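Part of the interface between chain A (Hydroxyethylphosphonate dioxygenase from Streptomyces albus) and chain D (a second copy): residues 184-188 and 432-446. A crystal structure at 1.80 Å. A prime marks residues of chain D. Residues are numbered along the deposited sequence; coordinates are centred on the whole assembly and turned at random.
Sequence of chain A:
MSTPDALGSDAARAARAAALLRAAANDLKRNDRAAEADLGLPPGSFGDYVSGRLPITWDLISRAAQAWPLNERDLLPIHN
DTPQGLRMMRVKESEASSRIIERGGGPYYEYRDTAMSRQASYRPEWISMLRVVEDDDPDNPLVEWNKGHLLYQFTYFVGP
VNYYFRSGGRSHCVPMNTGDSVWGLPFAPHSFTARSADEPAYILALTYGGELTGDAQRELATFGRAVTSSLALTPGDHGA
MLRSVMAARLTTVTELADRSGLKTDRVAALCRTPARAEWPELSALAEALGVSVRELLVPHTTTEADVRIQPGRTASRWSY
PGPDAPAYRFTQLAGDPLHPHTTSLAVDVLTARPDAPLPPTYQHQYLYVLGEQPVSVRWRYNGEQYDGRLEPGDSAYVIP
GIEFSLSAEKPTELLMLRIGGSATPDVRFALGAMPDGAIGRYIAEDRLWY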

# COMPACT_ATOMS: atom_id res chain seq x y z
N GLY A 184 -2.30 18.61 -8.65
CA GLY A 184 -0.87 18.89 -8.66
C GLY A 184 -0.07 17.85 -7.91
O GLY A 184 -0.54 17.24 -6.94
N LEU A 185 1.17 17.67 -8.36
CA LEU A 185 2.07 16.61 -7.91
C LEU A 185 2.79 17.00 -6.64
O LEU A 185 2.88 18.19 -6.30
CB LEU A 185 3.08 16.30 -9.01
CG LEU A 185 2.51 15.55 -10.22
CD1 LEU A 185 3.57 15.45 -11.32
CD2 LEU A 185 2.02 14.18 -9.79
N PRO A 186 3.33 16.02 -5.91
CA PRO A 186 4.11 16.31 -4.71
C PRO A 186 5.27 17.27 -4.98
O PRO A 186 5.92 17.21 -6.02
CB PRO A 186 4.62 14.93 -4.28
CG PRO A 186 3.61 13.97 -4.79
CD PRO A 186 3.16 14.57 -6.12
N PHE A 187 5.51 18.16 -4.01
CA PHE A 187 6.66 19.07 -3.96
C PHE A 187 6.70 20.07 -5.12
O PHE A 187 7.74 20.70 -5.36
CB PHE A 187 7.97 18.28 -3.88
CG PHE A 187 8.10 17.49 -2.62
CD1 PHE A 187 8.25 18.14 -1.40
CD2 PHE A 187 8.05 16.11 -2.65
CE1 PHE A 187 8.37 17.42 -0.23
CE2 PHE A 187 8.18 15.38 -1.48
CZ PHE A 187 8.33 16.04 -0.27
N ALA A 188 5.59 20.26 -5.82
CA ALA A 188 5.53 21.32 -6.83
C ALA A 188 5.25 22.65 -6.14
O ALA A 188 4.19 22.81 -5.53
CB ALA A 188 4.45 21.01 -7.86
N GLY D 432 8.59 8.17 -9.81
CA GLY D 432 9.03 8.59 -11.12
C GLY D 432 8.43 9.92 -11.56
O GLY D 432 9.04 10.65 -12.33
N ALA D 433 7.23 10.24 -11.07
CA ALA D 433 6.59 11.50 -11.43
C ALA D 433 7.08 12.67 -10.59
O ALA D 433 6.89 13.82 -10.99
CB ALA D 433 5.07 11.39 -11.28
N MET D 434 7.72 12.41 -9.45
CA MET D 434 8.17 13.48 -8.57
C MET D 434 9.18 14.38 -9.28
O MET D 434 10.03 13.89 -10.04
CB MET D 434 8.83 12.90 -7.32
CG MET D 434 7.89 12.62 -6.18
SD MET D 434 8.86 12.09 -4.76
CE MET D 434 7.58 12.01 -3.51
N PRO D 435 9.13 15.69 -9.05
CA PRO D 435 10.18 16.56 -9.59
C PRO D 435 11.55 16.16 -9.07
O PRO D 435 11.69 15.60 -7.98
CB PRO D 435 9.77 17.96 -9.11
CG PRO D 435 8.73 17.75 -8.06
CD PRO D 435 8.06 16.45 -8.39
N ASP D 436 12.57 16.43 -9.89
CA ASP D 436 13.92 16.02 -9.54
C ASP D 436 14.40 16.77 -8.30
O ASP D 436 14.18 17.97 -8.15
CB ASP D 436 14.87 16.27 -10.71
N GLY D 437 15.06 16.03 -7.40
CA GLY D 437 15.63 16.59 -6.20
C GLY D 437 14.74 16.54 -4.97
O GLY D 437 15.17 17.00 -3.90
N ALA D 438 13.53 16.00 -5.08
CA ALA D 438 12.58 16.00 -3.98
C ALA D 438 12.56 14.70 -3.18
O ALA D 438 11.87 14.63 -2.16
CB ALA D 438 11.17 16.29 -4.50
N ILE D 439 13.30 13.68 -3.62
CA ILE D 439 13.29 12.41 -2.89
C ILE D 439 13.99 12.56 -1.54
O ILE D 439 13.60 11.89 -0.57
CB ILE D 439 13.91 11.31 -3.76
CG1 ILE D 439 12.88 10.85 -4.80
CG2 ILE D 439 14.41 10.13 -2.92
CD1 ILE D 439 13.36 9.75 -5.72
N GLY D 440 14.99 13.43 -1.44
CA GLY D 440 15.58 13.71 -0.14
C GLY D 440 14.55 14.19 0.86
O GLY D 440 14.49 13.71 2.00
N ARG D 441 13.70 15.15 0.45
CA ARG D 441 12.64 15.66 1.32
C ARG D 441 11.59 14.60 1.61
O ARG D 441 10.99 14.60 2.69
CB ARG D 441 11.97 16.87 0.66
CG ARG D 441 12.74 18.17 0.76
CD ARG D 441 11.90 19.33 0.21
NE ARG D 441 10.84 19.73 1.13
CZ ARG D 441 9.84 20.55 0.80
NH1 ARG D 441 8.90 20.88 1.69
NH2 ARG D 441 9.78 21.03 -0.43
N TYR D 442 11.31 13.74 0.64
CA TYR D 442 10.33 12.68 0.85
C TYR D 442 10.82 11.72 1.93
O TYR D 442 10.04 11.29 2.80
CB TYR D 442 10.06 11.96 -0.47
CG TYR D 442 9.29 10.67 -0.32
CD1 TYR D 442 8.02 10.65 0.23
CD2 TYR D 442 9.84 9.47 -0.74
CE1 TYR D 442 7.31 9.47 0.37
CE2 TYR D 442 9.12 8.28 -0.61
CZ TYR D 442 7.86 8.30 -0.06
OH TYR D 442 7.16 7.12 0.07
N ILE D 443 12.10 11.38 1.90
CA ILE D 443 12.67 10.51 2.91
C ILE D 443 12.72 11.20 4.27
O ILE D 443 12.43 10.59 5.31
CB ILE D 443 14.07 10.04 2.46
CG1 ILE D 443 13.91 8.95 1.42
CG2 ILE D 443 14.88 9.56 3.66
CD1 ILE D 443 15.20 8.61 0.75
N ALA D 444 13.08 12.48 4.29
CA ALA D 444 13.18 13.20 5.56
C ALA D 444 12.90 14.68 5.31
O ALA D 444 13.74 15.38 4.75
CB ALA D 444 14.54 13.01 6.20
N GLU D 445 11.71 15.14 5.72
CA GLU D 445 11.38 16.54 5.56
C GLU D 445 12.33 17.40 6.38
O GLU D 445 12.59 17.12 7.55
CB GLU D 445 9.93 16.81 5.98
CG GLU D 445 9.54 18.28 5.83
CD GLU D 445 9.59 18.75 4.38
OE1 GLU D 445 8.53 18.73 3.72
OE2 GLU D 445 10.69 19.13 3.90
N ASP D 446 12.85 18.46 5.76
CA ASP D 446 13.90 19.26 6.36
C ASP D 446 13.58 20.75 6.42
O ASP D 446 14.49 21.55 6.67
CB ASP D 446 15.22 19.05 5.60
CG ASP D 446 15.09 19.34 4.10
OD1 ASP D 446 14.03 19.84 3.65
OD2 ASP D 446 16.06 19.05 3.36

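No hydrogen bond crosses between these stretches; the contact rests on apolar packing around Phe187. A type II turn from Leu185 to Ala188, closed by a weak Ala188 N to Leu185 O bond, places Phe187 at positive phi (63°), unusual for a residue with a side chain, and its CA-to-CB bond points toward chain D. With chi1 at -64° (m), the ring reaches Ala438′, where CD2 lies 3.6 Å from CB; a methyl lets the ring come near the backbone of the helical segment, and CE2 also meets Tyr442′ CB at 4.0 Å.

Chain D has its own type II turn, Pro435′ to Ala438′, with Gly437′ at phi 93°, where a CB would jam against the preceding carbonyl oxygen. Met434′ starts sideways, but its m, t, t chain extends CE to the ring edge, 4.0 Å from Phe187 CE2 and 4.2 Å from Pro186 CB. Pro435′ offers a compact ring, its CD 3.3 Å from Pro186 O. Leu185 (m, t) brings CD1 within 4.3 Å of Ala433′ CB.

Arg441′ bends at chi3 (75°, p), and its guanidinium is held by Glu445′: NE to OE2 is a 2.8 Å salt bridge, and NH1 hydrogen-bonds OE1 at 3.0 Å. One face of this guanidinium meets the Phe187 ring edge, with Phe187 CD1 3.4 Å from Arg441′ NH2.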